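Local coordinates for protein predicted component of a thermophile-specific DNA repair system, contains a RAMP domain (Methanopyrus kandleri, PDB 4N0L) that binds RNA as the Csm3 subunit of a type III-A CRISPR system of antiviral defence, and probably cleaves RNA as an endonuclease, at residues L16-I22 against E216-K220; W66-I72 against P108-N112; A273-S279 against R315-R321; F292-K298 against L308-E312. One frame throughout, in Å; residues are numbered along the deposited sequence.

Contact 1 of 4, residues L16-I22 against E216-K220; sequences LRTGTRI and ERVPK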
# COMPACT_ATOMS: atom_id res chain seq x y z
N LEU A 16 12.63 7.72 9.10
CA LEU A 16 13.73 6.84 8.72
C LEU A 16 14.53 6.40 9.94
O LEU A 16 15.01 7.24 10.71
CB LEU A 16 14.65 7.53 7.71
CG LEU A 16 14.08 7.76 6.32
CD1 LEU A 16 14.69 9.00 5.70
CD2 LEU A 16 14.31 6.55 5.43
N ARG A 17 14.68 5.09 10.12
CA ARG A 17 15.52 4.56 11.19
C ARG A 17 16.97 4.55 10.74
O ARG A 17 17.89 4.54 11.57
CB ARG A 17 15.08 3.15 11.60
CG ARG A 17 13.60 3.02 11.89
CD ARG A 17 13.31 1.85 12.84
NE ARG A 17 13.50 0.55 12.21
CZ ARG A 17 14.63 -0.14 12.25
NH1 ARG A 17 15.68 0.33 12.91
NH2 ARG A 17 14.71 -1.32 11.64
N THR A 18 17.19 4.55 9.43
CA THR A 18 18.53 4.65 8.87
C THR A 18 18.57 5.77 7.84
O THR A 18 17.56 6.09 7.21
CB THR A 18 18.98 3.33 8.20
OG1 THR A 18 18.07 2.98 7.15
CG2 THR A 18 19.04 2.20 9.21
N GLY A 19 19.75 6.36 7.65
CA GLY A 19 19.92 7.35 6.61
C GLY A 19 20.04 6.67 5.26
O GLY A 19 20.32 5.47 5.19
N THR A 20 19.83 7.42 4.19
CA THR A 20 19.94 6.86 2.84
C THR A 20 20.64 7.80 1.87
O THR A 20 20.72 9.01 2.11
CB THR A 20 18.55 6.53 2.23
OG1 THR A 20 17.81 7.74 2.02
CG2 THR A 20 17.75 5.60 3.13
N ARG A 21 21.15 7.23 0.79
CA ARG A 21 21.59 8.01 -0.36
C ARG A 21 20.37 8.61 -1.07
O ARG A 21 19.24 8.23 -0.78
CB ARG A 21 22.41 7.14 -1.32
CG ARG A 21 21.55 6.27 -2.24
CD ARG A 21 22.32 5.71 -3.45
NE ARG A 21 22.96 6.75 -4.25
CZ ARG A 21 24.25 7.04 -4.21
NH1 ARG A 21 25.07 6.37 -3.40
NH2 ARG A 21 24.74 8.00 -4.98
N ILE A 22 20.61 9.55 -1.98
CA ILE A 22 19.54 10.14 -2.76
C ILE A 22 19.61 9.66 -4.21
O ILE A 22 20.57 9.96 -4.92
CB ILE A 22 19.58 11.67 -2.72
CG1 ILE A 22 19.42 12.17 -1.28
CG2 ILE A 22 18.48 12.26 -3.60
CD1 ILE A 22 19.59 13.66 -1.12
N GLU A 216 25.09 14.16 -1.35
CA GLU A 216 24.26 14.46 -0.19
C GLU A 216 23.36 13.28 0.15
O GLU A 216 22.94 12.53 -0.73
CB GLU A 216 23.41 15.71 -0.43
CG GLU A 216 24.19 17.01 -0.40
CD GLU A 216 23.32 18.23 -0.58
OE1 GLU A 216 22.10 18.05 -0.80
OE2 GLU A 216 23.84 19.36 -0.53
N ARG A 217 23.05 13.15 1.43
CA ARG A 217 22.31 12.02 1.96
C ARG A 217 21.12 12.49 2.79
O ARG A 217 21.06 13.66 3.18
CB ARG A 217 23.23 11.15 2.81
CG ARG A 217 24.29 10.43 2.02
CD ARG A 217 25.15 9.60 2.93
NE ARG A 217 24.40 8.52 3.55
CZ ARG A 217 24.15 7.36 2.94
NH1 ARG A 217 24.59 7.16 1.71
NH2 ARG A 217 23.47 6.42 3.57
N VAL A 218 20.17 11.60 3.03
CA VAL A 218 19.06 11.90 3.92
C VAL A 218 19.39 11.35 5.31
O VAL A 218 19.51 10.14 5.48
CB VAL A 218 17.74 11.30 3.42
CG1 VAL A 218 16.59 11.72 4.31
CG2 VAL A 218 17.49 11.72 1.98
N PRO A 219 19.54 12.24 6.31
CA PRO A 219 19.95 11.81 7.65
C PRO A 219 18.94 10.90 8.32
O PRO A 219 17.74 10.98 8.06
CB PRO A 219 20.08 13.13 8.43
CG PRO A 219 20.19 14.19 7.39
CD PRO A 219 19.42 13.70 6.20
N LYS A 220 19.43 10.02 9.19
CA LYS A 220 18.57 9.18 10.02
C LYS A 220 17.72 10.08 10.92
O LYS A 220 18.21 11.09 11.42
CB LYS A 220 19.42 8.21 10.84
CG LYS A 220 18.80 7.74 12.14
CD LYS A 220 19.76 6.84 12.90
CE LYS A 220 19.18 6.44 14.24
NZ LYS A 220 19.98 5.37 14.89
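Two backbone hydrogen bonds hold this short antiparallel ladder: Thr20 N gives to Val218 O at 3.0 Å, and Val218 N gives to Thr20 O at 2.8 Å. Both amides and both carbonyls of this hydrogen-bonded pair are satisfied. The flanking polar groups look elsewhere: Arg21 N bonds to the Tyr265 hydroxyl, Arg217 N to Glu193, and the Thr18 hydroxyl to Arg267 N, while Thr20 OG1 donates to Arg21 O, the next residue, at 3.2 Å. Gly19, just before the bridge, lets the two chains close in, its CA 3.0 Å from Val218 O, where a CB would clash with that oxygen. On the face that carries Thr20 and Val218, Val218 lies between Leu16 (CD1 to Val218 CG1, 3.6 Å) and Ile22 (CG1 to Val218 CG2, 3.8 Å), and touches Phe188 of helix 181-191. The Arg217 guanidinium lies with one face over the Thr20-Arg21 peptide. With one pair bonded both ways, this ribbon beyond strand 7-16 of the RAMP sheet has its neighbouring amides satisfied by surrounding chain.

Contact 2 of 4, residues W66-I72 against P108-N112; sequences WMKSREI and PWLEN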
# COMPACT_ATOMS: atom_id res chain seq x y z
N TRP A 66 1.59 -12.75 1.16
CA TRP A 66 0.30 -13.41 0.94
C TRP A 66 0.51 -14.80 0.36
O TRP A 66 -0.10 -15.77 0.82
CB TRP A 66 -0.58 -12.57 0.01
CG TRP A 66 -1.97 -13.11 -0.18
CD1 TRP A 66 -2.51 -13.60 -1.33
CD2 TRP A 66 -3.00 -13.21 0.82
NE1 TRP A 66 -3.80 -14.00 -1.12
CE2 TRP A 66 -4.13 -13.77 0.19
CE3 TRP A 66 -3.07 -12.88 2.17
CZ2 TRP A 66 -5.32 -14.01 0.87
CZ3 TRP A 66 -4.26 -13.12 2.85
CH2 TRP A 66 -5.36 -13.67 2.20
N MET A 67 1.38 -14.88 -0.64
CA MET A 67 1.71 -16.14 -1.30
C MET A 67 2.25 -17.17 -0.30
O MET A 67 1.76 -18.29 -0.23
CB MET A 67 2.73 -15.90 -2.42
CG MET A 67 3.15 -17.16 -3.16
SD MET A 67 4.59 -16.90 -4.23
CE MET A 67 5.91 -16.81 -3.03
N LYS A 68 3.26 -16.77 0.47
CA LYS A 68 3.91 -17.67 1.42
C LYS A 68 3.02 -18.04 2.60
O LYS A 68 3.07 -19.17 3.09
CB LYS A 68 5.22 -17.07 1.92
CG LYS A 68 6.40 -17.36 1.00
CD LYS A 68 7.35 -16.18 0.90
CE LYS A 68 8.44 -16.46 -0.13
NZ LYS A 68 9.21 -15.24 -0.51
N SER A 69 2.20 -17.10 3.06
CA SER A 69 1.32 -17.34 4.20
C SER A 69 0.29 -18.42 3.90
O SER A 69 -0.22 -19.09 4.80
CB SER A 69 0.62 -16.05 4.63
OG SER A 69 -0.34 -15.65 3.66
N ARG A 70 -0.03 -18.59 2.62
CA ARG A 70 -0.97 -19.62 2.19
C ARG A 70 -0.25 -20.79 1.54
O ARG A 70 -0.89 -21.69 0.99
CB ARG A 70 -2.01 -19.04 1.23
CG ARG A 70 -3.05 -18.17 1.91
CD ARG A 70 -3.98 -17.54 0.90
NE ARG A 70 -5.18 -17.00 1.54
CZ ARG A 70 -6.34 -17.65 1.64
NH1 ARG A 70 -6.46 -18.86 1.13
NH2 ARG A 70 -7.37 -17.07 2.23
N GLU A 71 1.08 -20.77 1.63
CA GLU A 71 1.93 -21.81 1.06
C GLU A 71 1.57 -22.14 -0.38
O GLU A 71 1.35 -23.29 -0.74
CB GLU A 71 1.85 -23.08 1.92
CG GLU A 71 2.23 -22.85 3.37
CD GLU A 71 2.13 -24.11 4.21
OE1 GLU A 71 0.99 -24.58 4.44
OE2 GLU A 71 3.18 -24.63 4.64
N ILE A 72 1.52 -21.10 -1.21
CA ILE A 72 1.21 -21.25 -2.62
C ILE A 72 2.50 -21.26 -3.43
O ILE A 72 3.32 -20.35 -3.30
CB ILE A 72 0.29 -20.12 -3.12
CG1 ILE A 72 -0.98 -20.05 -2.28
CG2 ILE A 72 -0.03 -20.30 -4.60
CD1 ILE A 72 -1.85 -18.85 -2.59
N PRO A 108 -5.98 -20.69 -4.72
CA PRO A 108 -5.61 -20.65 -3.30
C PRO A 108 -5.31 -19.25 -2.76
O PRO A 108 -5.21 -19.09 -1.54
CB PRO A 108 -4.35 -21.53 -3.26
CG PRO A 108 -3.77 -21.40 -4.62
CD PRO A 108 -4.94 -21.29 -5.56
N TRP A 109 -5.18 -18.26 -3.64
CA TRP A 109 -4.86 -16.90 -3.20
C TRP A 109 -6.14 -16.09 -3.02
O TRP A 109 -6.08 -14.87 -2.87
CB TRP A 109 -3.95 -16.21 -4.21
CG TRP A 109 -4.59 -15.98 -5.55
CD1 TRP A 109 -5.36 -14.92 -5.92
CD2 TRP A 109 -4.50 -16.83 -6.70
NE1 TRP A 109 -5.77 -15.06 -7.22
CE2 TRP A 109 -5.25 -16.23 -7.72
CE3 TRP A 109 -3.86 -18.05 -6.95
CZ2 TRP A 109 -5.38 -16.80 -8.99
CZ3 TRP A 109 -3.99 -18.61 -8.21
CH2 TRP A 109 -4.75 -17.99 -9.21
N LEU A 110 -7.28 -16.77 -3.03
CA LEU A 110 -8.56 -16.09 -2.89
C LEU A 110 -9.05 -16.14 -1.44
O LEU A 110 -8.81 -17.13 -0.74
CB LEU A 110 -9.59 -16.73 -3.82
CG LEU A 110 -9.53 -16.31 -5.30
CD1 LEU A 110 -10.78 -16.73 -6.04
CD2 LEU A 110 -9.30 -14.81 -5.42
N GLU A 111 -9.71 -15.08 -1.00
CA GLU A 111 -10.35 -15.07 0.32
C GLU A 111 -11.76 -14.50 0.19
O GLU A 111 -11.94 -13.35 -0.22
CB GLU A 111 -9.54 -14.26 1.33
CG GLU A 111 -10.09 -14.33 2.75
CD GLU A 111 -9.18 -13.66 3.77
OE1 GLU A 111 -9.04 -12.42 3.71
OE2 GLU A 111 -8.62 -14.37 4.63
N ASN A 112 -12.76 -15.30 0.58
CA ASN A 112 -14.16 -14.98 0.35
C ASN A 112 -14.43 -14.54 -1.09
O ASN A 112 -15.18 -13.60 -1.34
CB ASN A 112 -14.63 -13.89 1.32
CG ASN A 112 -14.44 -14.29 2.77
OD1 ASN A 112 -14.61 -15.45 3.14
ND2 ASN A 112 -14.09 -13.32 3.61
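The zinc site of His86, Cys88, Cys115 and Cys118 lies beside this contact, in which the C-terminal end of helix 51-69 meets the loop that leads to Cys115. Trp109 connects the two: its indole packs on Cys88 and Cys115, stacks edge-to-face with His86 and comes within about 4 Å of the zinc ion, whereas its backbone faces the helix. There Trp66 NE1 donates to Trp109 O at 3.0 Å with a nearly straight N-H...O angle of 162°, so the carbonyl meets the edge of the Trp66 ring. The helix ends in a Schellman motif, with Glu71 at positive phi as the C-prime residue, Ile72 N bonded to Met67 O at 3.0 Å and Glu71 N to Lys68 O at 2.9 Å. This turn directs Ile72 at the loop, where its CD1 sits 3.7 Å from both Pro108 CB and Trp109 CB. Arg70, the first residue to leave helical geometry, reaches along the loop instead. Its NH1 makes a weak hydrogen bond to Pro108 O at 3.0 Å, and its NH2 a long salt bridge to Glu111 OE2 at 3.8 Å; Glu111 OE1 is hydrogen-bonded to the Tyr244 hydroxyl. Tyr244 also packs edge-to-face with Trp66, bringing helix 238-255 up to the same junction.

Contact 3 of 4, residues A273-S279 against R315-R321; sequences AALCARS and RYEIVIR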
# COMPACT_ATOMS: atom_id res chain seq x y z
N ALA A 273 -1.08 8.68 13.05
CA ALA A 273 -1.73 9.37 14.15
C ALA A 273 -3.24 9.19 14.16
O ALA A 273 -3.87 9.20 15.22
CB ALA A 273 -1.38 10.85 14.10
N ALA A 274 -3.83 9.02 12.98
CA ALA A 274 -5.29 8.94 12.89
C ALA A 274 -5.79 8.28 11.61
O ALA A 274 -5.14 8.33 10.56
CB ALA A 274 -5.89 10.33 13.01
N LEU A 275 -6.95 7.64 11.72
CA LEU A 275 -7.71 7.19 10.55
C LEU A 275 -8.90 8.12 10.36
O LEU A 275 -9.78 8.21 11.22
CB LEU A 275 -8.18 5.75 10.72
CG LEU A 275 -7.26 4.59 10.31
CD1 LEU A 275 -5.80 4.86 10.66
CD2 LEU A 275 -7.74 3.30 10.94
N CYS A 276 -8.95 8.80 9.21
CA CYS A 276 -9.96 9.82 8.97
C CYS A 276 -10.95 9.39 7.90
O CYS A 276 -10.59 9.22 6.74
CB CYS A 276 -9.29 11.14 8.58
SG CYS A 276 -8.02 11.70 9.75
N ALA A 277 -12.21 9.23 8.30
CA ALA A 277 -13.22 8.63 7.43
C ALA A 277 -14.25 9.64 6.92
O ALA A 277 -14.72 10.50 7.67
CB ALA A 277 -13.93 7.50 8.16
N ARG A 278 -14.59 9.53 5.64
CA ARG A 278 -15.70 10.29 5.06
C ARG A 278 -16.56 9.38 4.20
O ARG A 278 -16.10 8.82 3.21
CB ARG A 278 -15.18 11.47 4.23
CG ARG A 278 -14.45 12.52 5.06
CD ARG A 278 -14.00 13.71 4.23
NE ARG A 278 -12.86 13.41 3.36
CZ ARG A 278 -11.99 14.33 2.95
NH1 ARG A 278 -12.11 15.59 3.34
NH2 ARG A 278 -10.99 13.98 2.15
N SER A 279 -17.82 9.21 4.60
CA SER A 279 -18.77 8.40 3.84
C SER A 279 -19.47 9.25 2.78
O SER A 279 -19.50 10.47 2.89
CB SER A 279 -19.81 7.75 4.76
OG SER A 279 -20.80 8.69 5.15
N ARG A 315 -11.88 18.54 7.26
CA ARG A 315 -13.16 18.08 7.73
C ARG A 315 -13.43 16.64 7.33
O ARG A 315 -13.33 16.26 6.17
CB ARG A 315 -14.28 18.98 7.19
CG ARG A 315 -14.44 20.30 7.93
CD ARG A 315 -15.24 21.31 7.10
NE ARG A 315 -15.78 22.36 7.96
CZ ARG A 315 -15.97 23.63 7.60
NH1 ARG A 315 -15.62 24.06 6.39
NH2 ARG A 315 -16.49 24.47 8.48
N TYR A 316 -13.77 15.83 8.33
CA TYR A 316 -14.14 14.44 8.11
C TYR A 316 -15.45 14.13 8.81
O TYR A 316 -15.96 14.95 9.59
CB TYR A 316 -13.04 13.50 8.60
CG TYR A 316 -11.69 13.75 7.95
CD1 TYR A 316 -11.38 13.19 6.72
CD2 TYR A 316 -10.73 14.53 8.58
CE1 TYR A 316 -10.15 13.41 6.12
CE2 TYR A 316 -9.50 14.76 7.99
CZ TYR A 316 -9.22 14.19 6.77
OH TYR A 316 -7.99 14.41 6.18
N GLU A 317 -16.00 12.95 8.55
CA GLU A 317 -17.20 12.52 9.25
C GLU A 317 -16.83 11.99 10.62
O GLU A 317 -17.42 12.38 11.63
CB GLU A 317 -17.94 11.45 8.44
CG GLU A 317 -19.21 10.95 9.10
CD GLU A 317 -19.95 9.94 8.23
OE1 GLU A 317 -20.93 9.34 8.72
OE2 GLU A 317 -19.55 9.76 7.06
N ILE A 318 -15.85 11.09 10.65
CA ILE A 318 -15.38 10.50 11.89
C ILE A 318 -13.86 10.39 11.87
O ILE A 318 -13.28 9.91 10.89
CB ILE A 318 -16.00 9.11 12.13
CG1 ILE A 318 -17.48 9.25 12.49
CG2 ILE A 318 -15.26 8.37 13.24
CD1 ILE A 318 -18.19 7.94 12.71
N VAL A 319 -13.22 10.84 12.94
CA VAL A 319 -11.77 10.75 13.06
C VAL A 319 -11.39 9.79 14.18
O VAL A 319 -11.75 10.00 15.34
CB VAL A 319 -11.13 12.13 13.35
CG1 VAL A 319 -9.66 11.98 13.70
CG2 VAL A 319 -11.32 13.06 12.16
N ILE A 320 -10.69 8.72 13.83
CA ILE A 320 -10.20 7.77 14.82
C ILE A 320 -8.74 8.06 15.14
O ILE A 320 -7.86 7.81 14.32
CB ILE A 320 -10.33 6.31 14.35
CG1 ILE A 320 -11.74 6.02 13.83
CG2 ILE A 320 -9.94 5.35 15.47
CD1 ILE A 320 -12.82 6.21 14.87
N ARG A 321 -8.49 8.56 16.34
CA ARG A 321 -7.14 8.92 16.75
C ARG A 321 -6.49 7.78 17.51
O ARG A 321 -7.17 6.99 18.16
CB ARG A 321 -7.15 10.18 17.62
CG ARG A 321 -7.63 11.43 16.92
CD ARG A 321 -7.95 12.54 17.91
NE ARG A 321 -8.12 13.82 17.24
CZ ARG A 321 -9.28 14.25 16.75
NH1 ARG A 321 -9.35 15.43 16.15
NH2 ARG A 321 -10.36 13.49 16.85
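A classic beta bulge interrupts this antiparallel pairing: Glu317 N and Ile318 N both donate to Ala277 O, at 2.9 and 3.2 Å. From Ala277 back to Leu275 the ladder is regular, with Ala277 N to Ile318 O at 2.9 Å and Leu275 and Ile320 exchanging N-to-O bonds of 2.8 Å each way. The axes of strands 273-278 and 318-321 approach to 4.6 Å at 161°; 318-321 is an outermost strand of the five-stranded RRM-like sheet, next to 268-278. On one face Cys276 lies over the Tyr316 ring, its CB 3.3 Å and its SG 4.1 Å from the ring centroid, a CH-pi and sulfur-aromatic pair beside Val319. On the other, Leu275 and Ile320 share Trp336 of helix 333-338. On the Arg278-Ser279 side of the bulge, side chains do the bonding: Arg278 NH1 reaches Arg315 O at 3.2 Å, and Glu317 OE2 accepts from Ser279 N at 3.1 Å and Ser279 OG at 2.5 Å. One carboxylate oxygen thus serves both donors, continuing polar pairing by side chain.

Contact 4 of 4, residues F292-K298 against L308-E312; sequences FPEEEDK and LSDLE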
# COMPACT_ATOMS: atom_id res chain seq x y z
N PHE A 292 -9.22 17.33 11.63
CA PHE A 292 -7.91 16.77 11.90
C PHE A 292 -6.89 17.23 10.86
O PHE A 292 -7.19 17.23 9.66
CB PHE A 292 -7.96 15.24 11.93
CG PHE A 292 -6.68 14.60 12.39
CD1 PHE A 292 -6.41 14.44 13.74
CD2 PHE A 292 -5.74 14.15 11.47
CE1 PHE A 292 -5.23 13.86 14.17
CE2 PHE A 292 -4.56 13.57 11.89
CZ PHE A 292 -4.30 13.42 13.24
N PRO A 293 -5.69 17.63 11.31
CA PRO A 293 -5.36 17.74 12.74
C PRO A 293 -5.75 19.09 13.32
O PRO A 293 -5.50 20.13 12.71
CB PRO A 293 -3.84 17.55 12.75
CG PRO A 293 -3.41 18.15 11.45
CD PRO A 293 -4.51 17.84 10.46
N GLU A 294 -6.38 19.08 14.49
CA GLU A 294 -6.67 20.32 15.20
C GLU A 294 -5.48 20.71 16.07
O GLU A 294 -4.51 19.96 16.17
CB GLU A 294 -7.94 20.16 16.04
CG GLU A 294 -9.21 20.14 15.20
CD GLU A 294 -10.42 19.65 15.97
OE1 GLU A 294 -10.26 19.17 17.11
OE2 GLU A 294 -11.54 19.74 15.42
N GLU A 295 -5.54 21.90 16.66
CA GLU A 295 -4.46 22.40 17.50
C GLU A 295 -4.11 21.42 18.61
O GLU A 295 -2.94 21.20 18.93
CB GLU A 295 -4.81 23.77 18.10
CG GLU A 295 -3.62 24.47 18.75
CD GLU A 295 -3.97 25.81 19.34
OE1 GLU A 295 -5.18 26.06 19.58
OE2 GLU A 295 -3.05 26.62 19.58
N GLU A 296 -5.15 20.83 19.21
CA GLU A 296 -4.97 19.84 20.26
C GLU A 296 -4.14 18.65 19.76
O GLU A 296 -3.26 18.16 20.48
CB GLU A 296 -6.32 19.35 20.78
CG GLU A 296 -6.22 18.30 21.87
CD GLU A 296 -7.56 17.97 22.49
OE1 GLU A 296 -7.65 16.95 23.21
OE2 GLU A 296 -8.53 18.73 22.28
N ASP A 297 -4.42 18.19 18.54
CA ASP A 297 -3.69 17.07 17.94
C ASP A 297 -2.20 17.40 17.78
O ASP A 297 -1.35 16.53 17.95
CB ASP A 297 -4.27 16.69 16.58
CG ASP A 297 -5.71 16.23 16.66
OD1 ASP A 297 -5.98 15.21 17.33
OD2 ASP A 297 -6.58 16.88 16.04
N LYS A 298 -1.91 18.65 17.43
CA LYS A 298 -0.54 19.09 17.21
C LYS A 298 0.26 19.13 18.51
O LYS A 298 1.41 18.71 18.55
CB LYS A 298 -0.53 20.46 16.53
CG LYS A 298 -1.23 20.47 15.18
CD LYS A 298 -1.25 21.86 14.56
CE LYS A 298 -2.14 21.88 13.32
NZ LYS A 298 -2.12 23.20 12.64
N LEU A 308 2.01 16.78 11.48
CA LEU A 308 0.73 17.37 11.88
C LEU A 308 0.81 18.89 12.02
O LEU A 308 -0.17 19.59 11.77
CB LEU A 308 0.23 16.75 13.18
CG LEU A 308 -0.06 15.24 13.13
CD1 LEU A 308 -0.75 14.78 14.40
CD2 LEU A 308 -0.87 14.87 11.89
N SER A 309 1.98 19.40 12.40
CA SER A 309 2.15 20.84 12.57
C SER A 309 2.18 21.59 11.25
O SER A 309 1.99 22.81 11.21
CB SER A 309 3.44 21.14 13.36
OG SER A 309 3.35 20.66 14.69
N ASP A 310 2.41 20.87 10.15
CA ASP A 310 2.47 21.48 8.83
C ASP A 310 1.10 21.54 8.17
O ASP A 310 0.94 22.13 7.10
CB ASP A 310 3.44 20.72 7.93
CG ASP A 310 4.85 20.68 8.48
OD1 ASP A 310 5.14 21.46 9.41
OD2 ASP A 310 5.66 19.88 7.99
N LEU A 311 0.14 20.89 8.81
CA LEU A 311 -1.19 20.72 8.26
C LEU A 311 -2.22 21.67 8.84
O LEU A 311 -2.24 21.93 10.03
CB LEU A 311 -1.67 19.29 8.50
CG LEU A 311 -1.44 18.26 7.40
CD1 LEU A 311 -0.23 18.62 6.58
CD2 LEU A 311 -1.31 16.87 7.99
N GLU A 312 -3.07 22.16 7.97
CA GLU A 312 -4.29 22.82 8.37
C GLU A 312 -5.32 21.71 8.56
O GLU A 312 -5.21 20.66 7.96
CB GLU A 312 -4.73 23.80 7.29
CG GLU A 312 -5.18 25.16 7.80
CD GLU A 312 -4.15 25.85 8.68
OE1 GLU A 312 -3.37 26.66 8.15
OE2 GLU A 312 -4.15 25.61 9.90
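Leu308 is the main projection here, pushing its side chain into a hollow walled by Phe292, Pro293 and the start of helix 295-300. Its CD2 lies 3.9 Å from Phe292 CE2 and 4.1 Å from Pro293 CB, while its CD1 comes 4.0 Å from Asp297 O. The Pro293 ring, set by a cis peptide bond, forms a bump of its own: its CG wedges between Leu308 O and Leu311 CB, 3.6 Å from each. Lys298 lays its extended chain along the outside, its CD 4.1 Å from Ser309 CA and its CE 3.4 Å from Leu308 O. At the tip, Lys298 NZ donates to Leu311 O at 2.9 Å; Leu311 N bonds to Leu308 O at 3.2 Å. Phe292 and Leu308 both continue inward to Val11 of strand 7-16 and Ala273 of strand 268-278. At the helix start, the N-cap amide, Glu294 N, donates to Asp297 OD2 at 2.7 Å, one half of a capping-box pattern; Asp297 also forms salt bridges to Arg321 and Arg323. Helix 295-300 and the following loop connect the two antiparallel strands 290-292 and 314-316, and this connection packs against one face of the RRM-like sheet.

In the fold
From the N terminus, strand 7-16 runs into 16-22, the first half of contact 1, which closes only when 216-220 returns after a very long loop. Within that loop lies contact 2, joining the end of helix 51-69 to the zinc-site region; the centres of contacts 1 and 2 are about 35 Å apart. Both are complete before strand 268-278 opens contact 3, whose partner 315-321 adds the edge strand of the central sheet. The excursion between them contains contact 4, and these two touch: Arg321 NE meets Asp297 OD1 in a 2.6 Å salt bridge, and Phe292 packs on Ala274 and Cys276. Contacts 2 and 4 lie on opposite sides of the chain's centre.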